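Local coordinates for protein putative hydrolase (Acinetobacter sp. NBRC 100985, PDB 4XUK) that probably hydrolyses organophosphate triesters and lactones, using a two-zinc centre of the metallo-beta-lactamase superfamily, at residues 15-20 with 92-97; 26-31 with 38-43; 86-91 with 122-127. The protein carries 2 engineered substitutions. All blocks are in the same frame, centred on the assembly; numbering follows the deposited sequence.

Contact 1 (15-20 with 92-97); sequences QITALL and KASGYQ
Tyr-96 reaches from the end of helix 87-93 to strand 14-26, joining a helix to the first large sheet of the metallo-beta-lactamase fold. Tyr-96 OH donates a hydrogen bond of 2.6 Å to Gln-15 OE1. The bond lies in the carbonyl plane, with a C=O...donor angle of 153°, and Gln-15 OE1 lies at the edge of the Tyr-96 ring, near its plane. Amide and ring planes are nonetheless steeply turned, 78° apart. Gln-15 presents this oxygen on an extended chain, CG anti to the backbone N (chi1 178°). The phenol oxygen is gripped a second time by ND2 of Asn-64 on the adjoining strand, while Lys-1 of the second subunit makes a cation-pi contact with the ring, so the tyrosine also belongs to the dimer interface. Thr-17 lies obliquely to the ring, its OG1 3.6 Å from Tyr-96 CE2; that hydroxyl is hydrogen-bonded to Gln-8 OE1 of strand 6-11. The other branch of Thr-17 turns to the helix end, where Ser-94 OG is hydrogen-bonded to Leu-91 O. Gly-95, with positive phi, closes the helix in a Schellman motif and turns the chain toward Tyr-96. Methyl CG2 of Thr-17 meets CB of Ser-94 at 4.0 Å.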
ATOM      1  N   GLN A  15      16.627   4.572   8.468  1.00 22.25           N
ATOM      2  CA  GLN A  15      15.176   4.495   8.507  1.00 19.55           C
ATOM      3  C   GLN A  15      14.619   5.676   7.738  1.00 19.70           C
ATOM      4  O   GLN A  15      14.991   6.828   7.991  1.00 21.72           O
ATOM      5  CB  GLN A  15      14.653   4.516   9.947  1.00 19.81           C
ATOM      6  CG  GLN A  15      13.134   4.477  10.030  1.00 18.85           C
ATOM      7  CD  GLN A  15      12.605   4.445  11.459  1.00 21.76           C
ATOM      8  OE1 GLN A  15      12.814   5.374  12.235  1.00 22.79           O
ATOM      9  NE2 GLN A  15      11.906   3.371  11.806  1.00 21.43           N
ATOM     10  N   ILE A  16      13.764   5.377   6.769  1.00 18.75           N
ATOM     11  CA  ILE A  16      13.057   6.409   6.029  1.00 20.56           C
ATOM     12  C   ILE A  16      11.593   6.372   6.456  1.00 19.15           C
ATOM     13  O   ILE A  16      10.962   5.319   6.438  1.00 19.30           O
ATOM     14  CB  ILE A  16      13.166   6.175   4.514  1.00 22.03           C
ATOM     15  CG1 ILE A  16      14.634   6.253   4.090  1.00 22.55           C
ATOM     16  CG2 ILE A  16      12.321   7.198   3.758  1.00 20.90           C
ATOM     17  CD1 ILE A  16      14.928   5.717   2.699  1.00 22.48           C
ATOM     18  N   THR A  17      11.058   7.518   6.862  1.00 17.14           N
ATOM     19  CA  THR A  17       9.663   7.589   7.258  1.00 19.02           C
ATOM     20  C   THR A  17       8.867   8.313   6.184  1.00 19.31           C
ATOM     21  O   THR A  17       9.112   9.496   5.916  1.00 17.98           O
ATOM     22  CB  THR A  17       9.497   8.345   8.578  1.00 21.71           C
ATOM     23  OG1 THR A  17      10.414   7.820   9.554  1.00 20.66           O
ATOM     24  CG2 THR A  17       8.074   8.203   9.094  1.00 15.03           C
ATOM     25  N   ALA A  18       7.916   7.611   5.573  1.00 18.21           N
ATOM     26  CA  ALA A  18       7.011   8.250   4.619  1.00 17.90           C
ATOM     27  C   ALA A  18       6.001   9.042   5.424  1.00 19.27           C
ATOM     28  O   ALA A  18       5.468   8.527   6.415  1.00 17.58           O
ATOM     29  CB  ALA A  18       6.303   7.207   3.767  1.00 15.29           C
ATOM     30  N   LEU A  19       5.752  10.284   5.012  1.00 17.87           N
ATOM     31  CA  LEU A  19       4.802  11.155   5.701  1.00 15.78           C
ATOM     32  C   LEU A  19       3.754  11.685   4.731  1.00 18.14           C
ATOM     33  O   LEU A  19       4.097  12.252   3.682  1.00 16.71           O
ATOM     34  CB  LEU A  19       5.537  12.343   6.327  1.00 17.84           C
ATOM     35  CG  LEU A  19       6.602  12.008   7.362  1.00 17.97           C
ATOM     36  CD1 LEU A  19       7.293  13.285   7.863  1.00 20.21           C
ATOM     37  CD2 LEU A  19       5.974  11.228   8.521  1.00 19.29           C
ATOM     38  N   LEU A  20       2.481  11.511   5.083  1.00 18.64           N
ATOM     39  CA  LEU A  20       1.373  11.944   4.220  1.00 15.21           C
ATOM     40  C   LEU A  20       0.981  13.388   4.526  1.00 16.15           C
ATOM     41  O   LEU A  20       0.799  13.758   5.694  1.00 17.01           O
ATOM     42  CB  LEU A  20       0.156  11.019   4.393  1.00 15.82           C
ATOM     43  CG  LEU A  20      -1.079  11.330   3.523  1.00 17.93           C
ATOM     44  CD1 LEU A  20      -0.750  11.253   2.030  1.00 16.69           C
ATOM     45  CD2 LEU A  20      -2.235  10.400   3.835  1.00 18.10           C
ATOM     46  N   LYS A  92       5.088  13.887  13.979  1.00 19.25           N
ATOM     47  CA  LYS A  92       4.921  13.731  15.427  1.00 21.63           C
ATOM     48  C   LYS A  92       4.261  12.397  15.780  1.00 20.99           C
ATOM     49  O   LYS A  92       4.621  11.753  16.760  1.00 19.85           O
ATOM     50  CB  LYS A  92       4.121  14.911  15.994  1.00 23.39           C
ATOM     51  CG  LYS A  92       4.861  16.253  15.883  1.00 22.82           C
ATOM     52  CD  LYS A  92       3.915  17.452  16.090  1.00 25.81           C
ATOM     53  CE  LYS A  92       4.680  18.766  15.987  1.00 25.85           C
ATOM     54  NZ  LYS A  92       3.818  19.983  16.138  1.00 25.69           N
ATOM     55  N   ALA A  93       3.318  11.962  14.958  1.00 18.87           N
ATOM     56  CA  ALA A  93       2.647  10.690  15.208  1.00 20.92           C
ATOM     57  C   ALA A  93       3.622   9.528  15.049  1.00 20.55           C
ATOM     58  O   ALA A  93       3.492   8.495  15.725  1.00 21.52           O
ATOM     59  CB  ALA A  93       1.451  10.530  14.266  1.00 17.82           C
ATOM     60  N   SER A  94       4.595   9.700  14.156  1.00 16.96           N
ATOM     61  CA  SER A  94       5.574   8.658  13.874  1.00 16.74           C
ATOM     62  C   SER A  94       6.558   8.492  15.024  1.00 22.74           C
ATOM     63  O   SER A  94       7.288   7.498  15.081  1.00 23.98           O
ATOM     64  CB  SER A  94       6.352   8.983  12.601  1.00 17.48           C
ATOM     65  OG  SER A  94       7.361   9.940  12.877  1.00 20.18           O
ATOM     66  N   GLY A  95       6.601   9.473  15.928  1.00 25.39           N
ATOM     67  CA  GLY A  95       7.489   9.399  17.079  1.00 23.92           C
ATOM     68  C   GLY A  95       8.639  10.393  17.053  1.00 28.22           C
ATOM     69  O   GLY A  95       9.344  10.554  18.055  1.00 24.90           O
ATOM     70  N   TYR A  96       8.848  11.055  15.916  1.00 21.97           N
ATOM     71  CA  TYR A  96       9.917  12.046  15.817  1.00 22.73           C
ATOM     72  C   TYR A  96       9.469  13.432  16.293  1.00 22.50           C
ATOM     73  O   TYR A  96       8.281  13.662  16.514  1.00 21.92           O
ATOM     74  CB  TYR A  96      10.467  12.124  14.383  1.00 24.11           C
ATOM     75  CG  TYR A  96      11.331  10.940  13.966  1.00 23.39           C
ATOM     76  CD1 TYR A  96      12.646  10.827  14.409  1.00 21.94           C
ATOM     77  CD2 TYR A  96      10.839   9.949  13.108  1.00 24.14           C
ATOM     78  CE1 TYR A  96      13.444   9.760  14.033  1.00 24.35           C
ATOM     79  CE2 TYR A  96      11.637   8.880  12.716  1.00 21.73           C
ATOM     80  CZ  TYR A  96      12.938   8.795  13.190  1.00 22.54           C
ATOM     81  OH  TYR A  96      13.751   7.744  12.818  1.00 24.27           O
ATOM     82  N   GLN A  97      10.428  14.344  16.458  1.00 21.49           N
ATOM     83  CA  GLN A  97      10.137  15.720  16.873  1.00 24.33           C
ATOM     84  C   GLN A  97      10.684  16.687  15.844  1.00 19.50           C
ATOM     85  O   GLN A  97      11.754  16.455  15.282  1.00 18.99           O
ATOM     86  CB  GLN A  97      10.813  16.038  18.200  1.00 27.01           C
ATOM     87  CG  GLN A  97      10.940  14.857  19.131  1.00 30.19           C
ATOM     88  CD  GLN A  97       9.851  14.845  20.153  1.00 38.59           C
ATOM     89  OE1 GLN A  97       8.698  15.164  19.849  1.00 39.65           O
ATOM     90  NE2 GLN A  97      10.201  14.488  21.383  1.00 50.68           N
TER

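Contact 2 (26-31 with 38-43); sequences MSPNLF and QVHEIL
Pro-28 packs against Val-39 and His-40 where the chain leaves strand 14-26, makes a short 3-10 turn and returns as helix 36-45, in the metallo-beta-lactamase fold and far from the chain's centre. Pro-28 CB lies 4.0 Å from Val-39 CG1. Pro-28 CG comes obliquely to the imidazole, 3.9 Å from CE1 of His-40. Val-39 CG1 serves a second partner, standing 4.0 Å from Phe-31 CD2, because it is anti to the backbone N (chi1 171°) and projects between proline and phenylalanine. One helical turn on, Leu-43 adds a looser apolar contact through CD1, 4.5 Å from Pro-28 CB. No hydrogen bond crosses between the two segments, which meet by van der Waals packing, mostly of apolar side chains.

The next shell holds these groups in position. ND1 of His-40 is hydrogen-bonded to Asp-49 OD1, which helps to fix the imidazole beside the proline. Val-225 of helix 225-228 touches both Phe-31 and Val-39, and Leu-43 rests on Val-54 of the adjoining strand. The phenylalanine side chain is about 13 Å from a bound zinc ion, too distant for direct contact. At the start of the 3-10 turn Ser-27 forms an ST turn, its OG accepting from Asn-29 N at 3.1 Å with an N-H...acceptor angle of 148°.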
ATOM      1  N   MET A  26      -7.305  15.304  -8.922  1.00 24.27           N
ATOM      2  CA  MET A  26      -7.112  16.222 -10.039  1.00 25.23           C
ATOM      3  C   MET A  26      -7.888  15.831 -11.295  1.00 24.53           C
ATOM      4  O   MET A  26      -8.286  14.677 -11.466  1.00 21.13           O
ATOM      5  CB  MET A  26      -5.621  16.401 -10.344  1.00 28.22           C
ATOM      6  CG  MET A  26      -4.890  15.144 -10.745  1.00 27.41           C
ATOM      7  SD  MET A  26      -3.094  15.394 -10.909  1.00 31.34           S
ATOM      8  CE  MET A  26      -2.597  13.700 -11.257  1.00 27.55           C
ATOM      9  N   SER A  27      -8.130  16.804 -12.164  1.00 22.16           N
ATOM     10  CA  SER A  27      -8.839  16.535 -13.410  1.00 23.46           C
ATOM     11  C   SER A  27      -8.024  15.616 -14.311  1.00 20.52           C
ATOM     12  O   SER A  27      -6.830  15.813 -14.463  1.00 21.26           O
ATOM     13  CB  SER A  27      -9.105  17.849 -14.152  1.00 24.13           C
ATOM     14  OG  SER A  27      -9.768  17.591 -15.375  1.00 23.42           O
ATOM     15  N   PRO A  28      -8.669  14.618 -14.938  1.00 21.45           N
ATOM     16  CA  PRO A  28      -7.956  13.833 -15.957  1.00 19.56           C
ATOM     17  C   PRO A  28      -7.490  14.710 -17.121  1.00 21.71           C
ATOM     18  O   PRO A  28      -6.570  14.323 -17.851  1.00 20.21           O
ATOM     19  CB  PRO A  28      -9.019  12.835 -16.448  1.00 21.61           C
ATOM     20  CG  PRO A  28     -10.342  13.469 -16.097  1.00 25.14           C
ATOM     21  CD  PRO A  28     -10.076  14.202 -14.798  1.00 23.56           C
ATOM     22  N   ASN A  29      -8.109  15.878 -17.290  1.00 19.62           N
ATOM     23  CA  ASN A  29      -7.688  16.805 -18.338  1.00 25.22           C
ATOM     24  C   ASN A  29      -6.287  17.381 -18.128  1.00 26.77           C
ATOM     25  O   ASN A  29      -5.723  17.983 -19.037  1.00 24.27           O
ATOM     26  CB  ASN A  29      -8.686  17.958 -18.481  1.00 26.77           C
ATOM     27  CG  ASN A  29     -10.029  17.505 -19.019  1.00 34.56           C
ATOM     28  OD1 ASN A  29     -11.070  17.723 -18.391  1.00 35.16           O
ATOM     29  ND2 ASN A  29     -10.013  16.867 -20.184  1.00 32.89           N
ATOM     30  N   LEU A  30      -5.729  17.225 -16.931  1.00 20.74           N
ATOM     31  CA  LEU A  30      -4.382  17.736 -16.676  1.00 20.33           C
ATOM     32  C   LEU A  30      -3.322  16.921 -17.416  1.00 20.37           C
ATOM     33  O   LEU A  30      -2.206  17.397 -17.633  1.00 22.36           O
ATOM     34  CB  LEU A  30      -4.090  17.794 -15.175  1.00 22.68           C
ATOM     35  CG  LEU A  30      -4.957  18.752 -14.360  1.00 25.46           C
ATOM     36  CD1 LEU A  30      -4.601  18.676 -12.885  1.00 22.55           C
ATOM     37  CD2 LEU A  30      -4.828  20.190 -14.860  1.00 27.06           C
ATOM     38  N   PHE A  31      -3.668  15.697 -17.814  1.00 22.48           N
ATOM     39  CA  PHE A  31      -2.750  14.896 -18.617  1.00 21.77           C
ATOM     40  C   PHE A  31      -2.738  15.448 -20.037  1.00 26.53           C
ATOM     41  O   PHE A  31      -3.790  15.611 -20.653  1.00 23.58           O
ATOM     42  CB  PHE A  31      -3.139  13.419 -18.582  1.00 20.51           C
ATOM     43  CG  PHE A  31      -2.954  12.780 -17.222  1.00 19.69           C
ATOM     44  CD1 PHE A  31      -1.682  12.618 -16.684  1.00 21.48           C
ATOM     45  CD2 PHE A  31      -4.048  12.355 -16.485  1.00 22.18           C
ATOM     46  CE1 PHE A  31      -1.511  12.040 -15.427  1.00 19.74           C
ATOM     47  CE2 PHE A  31      -3.887  11.777 -15.240  1.00 23.29           C
ATOM     48  CZ  PHE A  31      -2.619  11.613 -14.710  1.00 26.18           C
ATOM     49  N   GLN A  38      -8.163   7.462 -23.829  1.00 22.24           N
ATOM     50  CA  GLN A  38      -7.073   6.559 -23.431  1.00 22.39           C
ATOM     51  C   GLN A  38      -6.682   6.787 -21.978  1.00 21.71           C
ATOM     52  O   GLN A  38      -6.289   5.845 -21.278  1.00 19.14           O
ATOM     53  CB  GLN A  38      -5.847   6.737 -24.335  1.00 24.65           C
ATOM     54  CG  GLN A  38      -6.047   6.207 -25.744  1.00 31.13           C
ATOM     55  CD  GLN A  38      -4.926   6.625 -26.683  1.00 35.54           C
ATOM     56  OE1 GLN A  38      -3.784   6.832 -26.262  1.00 31.74           O
ATOM     57  NE2 GLN A  38      -5.254   6.768 -27.958  1.00 36.70           N
ATOM     58  N   VAL A  39      -6.768   8.040 -21.536  1.00 23.02           N
ATOM     59  CA  VAL A  39      -6.590   8.355 -20.124  1.00 22.44           C
ATOM     60  C   VAL A  39      -7.595   7.562 -19.311  1.00 22.65           C
ATOM     61  O   VAL A  39      -7.227   6.904 -18.337  1.00 22.85           O
ATOM     62  CB  VAL A  39      -6.753   9.872 -19.844  1.00 23.21           C
ATOM     63  CG1 VAL A  39      -6.784  10.150 -18.340  1.00 20.02           C
ATOM     64  CG2 VAL A  39      -5.634  10.650 -20.493  1.00 22.24           C
ATOM     65  N   HIS A  40      -8.863   7.599 -19.715  1.00 21.35           N
ATOM     66  CA  HIS A  40      -9.892   6.867 -18.986  1.00 23.39           C
ATOM     67  C   HIS A  40      -9.719   5.350 -19.056  1.00 22.81           C
ATOM     68  O   HIS A  40      -9.983   4.651 -18.075  1.00 19.47           O
ATOM     69  CB  HIS A  40     -11.306   7.317 -19.395  1.00 25.90           C
ATOM     70  CG  HIS A  40     -11.657   8.680 -18.888  1.00 31.78           C
ATOM     71  ND1 HIS A  40     -11.732   8.971 -17.542  1.00 30.65           N
ATOM     72  CD2 HIS A  40     -11.921   9.839 -19.540  1.00 32.52           C
ATOM     73  CE1 HIS A  40     -12.038  10.247 -17.385  1.00 34.13           C
ATOM     74  NE2 HIS A  40     -12.154  10.798 -18.583  1.00 33.25           N
ATOM     75  N   GLU A  41      -9.258   4.847 -20.200  1.00 21.93           N
ATOM     76  CA  GLU A  41      -8.894   3.433 -20.315  1.00 19.66           C
ATOM     77  C   GLU A  41      -7.844   3.043 -19.271  1.00 19.02           C
ATOM     78  O   GLU A  41      -8.007   2.060 -18.541  1.00 18.15           O
ATOM     79  CB  GLU A  41      -8.359   3.150 -21.721  1.00 22.13           C
ATOM     80  CG  GLU A  41      -9.453   3.148 -22.794  1.00 22.95           C
ATOM     81  CD  GLU A  41      -8.895   3.319 -24.200  1.00 26.33           C
ATOM     82  OE1 GLU A  41      -9.673   3.661 -25.123  1.00 24.40           O
ATOM     83  OE2 GLU A  41      -7.676   3.110 -24.375  1.00 20.09           O
ATOM     84  N   ILE A  42      -6.768   3.819 -19.187  1.00 20.08           N
ATOM     85  CA  ILE A  42      -5.703   3.507 -18.234  1.00 20.04           C
ATOM     86  C   ILE A  42      -6.215   3.593 -16.791  1.00 18.07           C
ATOM     87  O   ILE A  42      -5.942   2.704 -15.981  1.00 18.49           O
ATOM     88  CB  ILE A  42      -4.446   4.371 -18.489  1.00 20.02           C
ATOM     89  CG1 ILE A  42      -3.862   4.053 -19.872  1.00 17.66           C
ATOM     90  CG2 ILE A  42      -3.390   4.131 -17.417  1.00 19.36           C
ATOM     91  CD1 ILE A  42      -2.871   5.081 -20.399  1.00 21.50           C
ATOM     92  N   LEU A  43      -6.986   4.631 -16.475  1.00 18.69           N
ATOM     93  CA  LEU A  43      -7.538   4.772 -15.125  1.00 20.81           C
ATOM     94  C   LEU A  43      -8.468   3.598 -14.750  1.00 18.27           C
ATOM     95  O   LEU A  43      -8.505   3.153 -13.599  1.00 18.41           O
ATOM     96  CB  LEU A  43      -8.260   6.118 -14.996  1.00 17.07           C
ATOM     97  CG  LEU A  43      -7.404   7.382 -15.064  1.00 22.63           C
ATOM     98  CD1 LEU A  43      -8.267   8.635 -15.063  1.00 22.07           C
ATOM     99  CD2 LEU A  43      -6.423   7.419 -13.904  1.00 22.60           C
TER

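Contact 3 (86-91 with 122-127); sequences SVLSNL and VANFPN
Leu-88 overlaps two successive side chains, laying one methyl on the amide of Asn-124 and the other by the ring of Phe-125. The contact joins helix 87-93 of the metallo-beta-lactamase fold to the loop that follows the small antiparallel hairpin 118-123. Leu-88 CD2 sits over the face of the Asn-124 amide, 3.6 Å from Asn-124 CG and equally near OD1, in van der Waals contact. The amide is held from beyond the two segments, where ND2 donates to the backbone O of Gly-116.

Methyl CD1 of Leu-88 approaches the aromatic ring obliquely, 4.0 Å from Phe-125 CE1, leucine and phenylalanine running antiparallel past one another. Leu-91, about one turn further along the helix, points head-on toward Phe-125 and meets the same ring carbon at the edge. Both leucines carry CG anti to the backbone N (chi1 -176° and -175°), which sends the branches from the helix toward the loop. The phenylalanine is buried, with Pro-98 and Val-101 also packed against its side chain, and its backbone N is hydrogen-bonded to Tyr-171 OH. On the sheet side, Leu-91 touches Leu-19 and Leu-62, so it spans the space from the strands to the loop. Leu-91 CD1 stands 3.8 Å from Phe-125 CE1, near the ring plane.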
ATOM      1  N   SER A  86      -0.823  17.844   6.438  1.00 17.25           N
ATOM      2  CA  SER A  86      -0.694  16.829   7.495  1.00 18.99           C
ATOM      3  C   SER A  86       0.738  16.378   7.803  1.00 18.77           C
ATOM      4  O   SER A  86       0.945  15.612   8.745  1.00 19.56           O
ATOM      5  CB  SER A  86      -1.541  15.592   7.161  1.00 22.30           C
ATOM      6  OG  SER A  86      -2.918  15.864   7.301  1.00 26.65           O
ATOM      7  N   VAL A  87       1.720  16.828   7.020  1.00 16.88           N
ATOM      8  CA  VAL A  87       3.090  16.315   7.174  1.00 18.11           C
ATOM      9  C   VAL A  87       3.611  16.416   8.600  1.00 16.30           C
ATOM     10  O   VAL A  87       4.139  15.441   9.140  1.00 15.18           O
ATOM     11  CB  VAL A  87       4.092  16.978   6.193  1.00 16.92           C
ATOM     12  CG1 VAL A  87       5.533  16.822   6.703  1.00 16.36           C
ATOM     13  CG2 VAL A  87       3.970  16.352   4.815  1.00 16.79           C
ATOM     14  N   LEU A  88       3.448  17.576   9.225  1.00 15.82           N
ATOM     15  CA  LEU A  88       4.006  17.759  10.578  1.00 19.79           C
ATOM     16  C   LEU A  88       3.289  16.897  11.616  1.00 19.91           C
ATOM     17  O   LEU A  88       3.924  16.334  12.520  1.00 16.64           O
ATOM     18  CB  LEU A  88       3.989  19.236  11.004  1.00 18.98           C
ATOM     19  CG  LEU A  88       4.641  19.572  12.354  1.00 22.83           C
ATOM     20  CD1 LEU A  88       6.060  19.002  12.459  1.00 20.65           C
ATOM     21  CD2 LEU A  88       4.650  21.088  12.595  1.00 20.39           C
ATOM     22  N   SER A  89       1.974  16.788  11.480  1.00 18.18           N
ATOM     23  CA  SER A  89       1.191  15.987  12.409  1.00 21.68           C
ATOM     24  C   SER A  89       1.601  14.527  12.336  1.00 17.69           C
ATOM     25  O   SER A  89       1.681  13.862  13.356  1.00 16.34           O
ATOM     26  CB  SER A  89      -0.303  16.107  12.114  1.00 20.66           C
ATOM     27  OG  SER A  89      -0.990  15.140  12.877  1.00 29.42           O
ATOM     28  N   ASN A  90       1.888  14.040  11.129  1.00 19.49           N
ATOM     29  CA  ASN A  90       2.323  12.653  10.965  1.00 18.06           C
ATOM     30  C   ASN A  90       3.778  12.423  11.391  1.00 18.55           C
ATOM     31  O   ASN A  90       4.129  11.328  11.840  1.00 19.31           O
ATOM     32  CB  ASN A  90       2.066  12.170   9.526  1.00 19.82           C
ATOM     33  CG  ASN A  90       0.584  11.903   9.254  1.00 22.09           C
ATOM     34  OD1 ASN A  90      -0.120  11.331  10.094  1.00 20.67           O
ATOM     35  ND2 ASN A  90       0.103  12.328   8.081  1.00 18.28           N
ATOM     36  N   LEU A  91       4.621  13.447  11.250  1.00 17.53           N
ATOM     37  CA  LEU A  91       5.981  13.383  11.784  1.00 18.89           C
ATOM     38  C   LEU A  91       5.936  13.127  13.290  1.00 20.75           C
ATOM     39  O   LEU A  91       6.641  12.246  13.815  1.00 20.77           O
ATOM     40  CB  LEU A  91       6.726  14.683  11.476  1.00 19.10           C
ATOM     41  CG  LEU A  91       8.205  14.797  11.830  1.00 17.29           C
ATOM     42  CD1 LEU A  91       8.897  15.715  10.836  1.00 19.09           C
ATOM     43  CD2 LEU A  91       8.359  15.345  13.242  1.00 20.38           C
ATOM     44  N   VAL A 122       5.944  31.192  10.921  1.00 23.41           N
ATOM     45  CA  VAL A 122       7.127  30.825  11.716  1.00 21.92           C
ATOM     46  C   VAL A 122       7.611  29.406  11.401  1.00 20.80           C
ATOM     47  O   VAL A 122       6.820  28.542  11.000  1.00 13.89           O
ATOM     48  CB  VAL A 122       6.933  31.115  13.236  1.00 26.51           C
ATOM     49  CG1 VAL A 122       5.536  31.582  13.497  1.00 27.51           C
ATOM     50  CG2 VAL A 122       7.302  29.927  14.122  1.00 22.30           C
ATOM     51  N   ALA A 123       8.923  29.197  11.521  1.00 18.76           N
ATOM     52  CA  ALA A 123       9.536  27.934  11.121  1.00 20.27           C
ATOM     53  C   ALA A 123       8.912  26.776  11.874  1.00 20.66           C
ATOM     54  O   ALA A 123       8.636  26.883  13.077  1.00 18.86           O
ATOM     55  CB  ALA A 123      11.056  27.966  11.350  1.00 20.36           C
ATOM     56  N   ASN A 124       8.652  25.684  11.163  1.00 16.09           N
ATOM     57  CA  ASN A 124       8.258  24.462  11.839  1.00 20.79           C
ATOM     58  C   ASN A 124       9.476  23.700  12.326  1.00 19.91           C
ATOM     59  O   ASN A 124       9.361  22.893  13.232  1.00 17.72           O
ATOM     60  CB  ASN A 124       7.438  23.550  10.923  1.00 18.81           C
ATOM     61  CG  ASN A 124       5.987  23.967  10.819  1.00 20.82           C
ATOM     62  OD1 ASN A 124       5.416  24.526  11.751  1.00 21.74           O
ATOM     63  ND2 ASN A 124       5.375  23.671   9.682  1.00 20.73           N
ATOM     64  N   PHE A 125      10.636  23.941  11.717  1.00 18.27           N
ATOM     65  CA  PHE A 125      11.816  23.149  12.037  1.00 18.26           C
ATOM     66  C   PHE A 125      12.980  24.038  12.495  1.00 19.85           C
ATOM     67  O   PHE A 125      13.867  24.379  11.709  1.00 20.48           O
ATOM     68  CB  PHE A 125      12.175  22.267  10.840  1.00 14.94           C
ATOM     69  CG  PHE A 125      11.021  21.407  10.378  1.00 17.30           C
ATOM     70  CD1 PHE A 125      10.724  20.221  11.031  1.00 18.63           C
ATOM     71  CD2 PHE A 125      10.207  21.809   9.329  1.00 15.46           C
ATOM     72  CE1 PHE A 125       9.649  19.430  10.637  1.00 17.18           C
ATOM     73  CE2 PHE A 125       9.128  21.027   8.929  1.00 14.46           C
ATOM     74  CZ  PHE A 125       8.852  19.833   9.585  1.00 17.33           C
ATOM     75  N   PRO A 126      12.982  24.394  13.789  1.00 19.72           N
ATOM     76  CA  PRO A 126      13.830  25.473  14.313  1.00 22.80           C
ATOM     77  C   PRO A 126      15.334  25.190  14.252  1.00 22.88           C
ATOM     78  O   PRO A 126      16.106  26.142  14.291  1.00 28.20           O
ATOM     79  CB  PRO A 126      13.357  25.621  15.769  1.00 28.52           C
ATOM     80  CG  PRO A 126      12.761  24.318  16.118  1.00 23.21           C
ATOM     81  CD  PRO A 126      12.178  23.750  14.847  1.00 21.11           C
ATOM     82  N   ASN A 127      15.737  23.928  14.122  1.00 23.02           N
ATOM     83  CA  ASN A 127      17.157  23.586  14.050  1.00 24.58           C
ATOM     84  C   ASN A 127      17.624  23.151  12.663  1.00 25.94           C
ATOM     85  O   ASN A 127      18.741  22.654  12.495  1.00 21.19           O
ATOM     86  CB  ASN A 127      17.469  22.495  15.065  1.00 25.45           C
ATOM     87  CG  ASN A 127      17.134  22.921  16.467  1.00 26.84           C
ATOM     88  OD1 ASN A 127      17.476  24.026  16.875  1.00 23.48           O
ATOM     89  ND2 ASN A 127      16.430  22.072  17.200  1.00 20.27           N
TER

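Overall arrangement
Contacts 1 and 3 share helix 87-93, with centres 11 Å apart. Asn-90 ND2 probably donates to Leu-20 O across their boundary, 2.9 Å away, tying the helix to strand 14-26. Their segments interleave in sequence. The shared helix packs on the first sheet in contact 1 and on the loop after strand 122-123 in contact 3. Both segments of contact 2 fall between those of contact 1, and it is complete before contact 3 begins. It closes the turn between strand 14-26 and helix 36-45, its centre 32 Å from that of contact 1 and 33 Å from that of contact 3, across the chain's centre. Strand 14-26 leads from contact 1, near the second subunit, to contact 2.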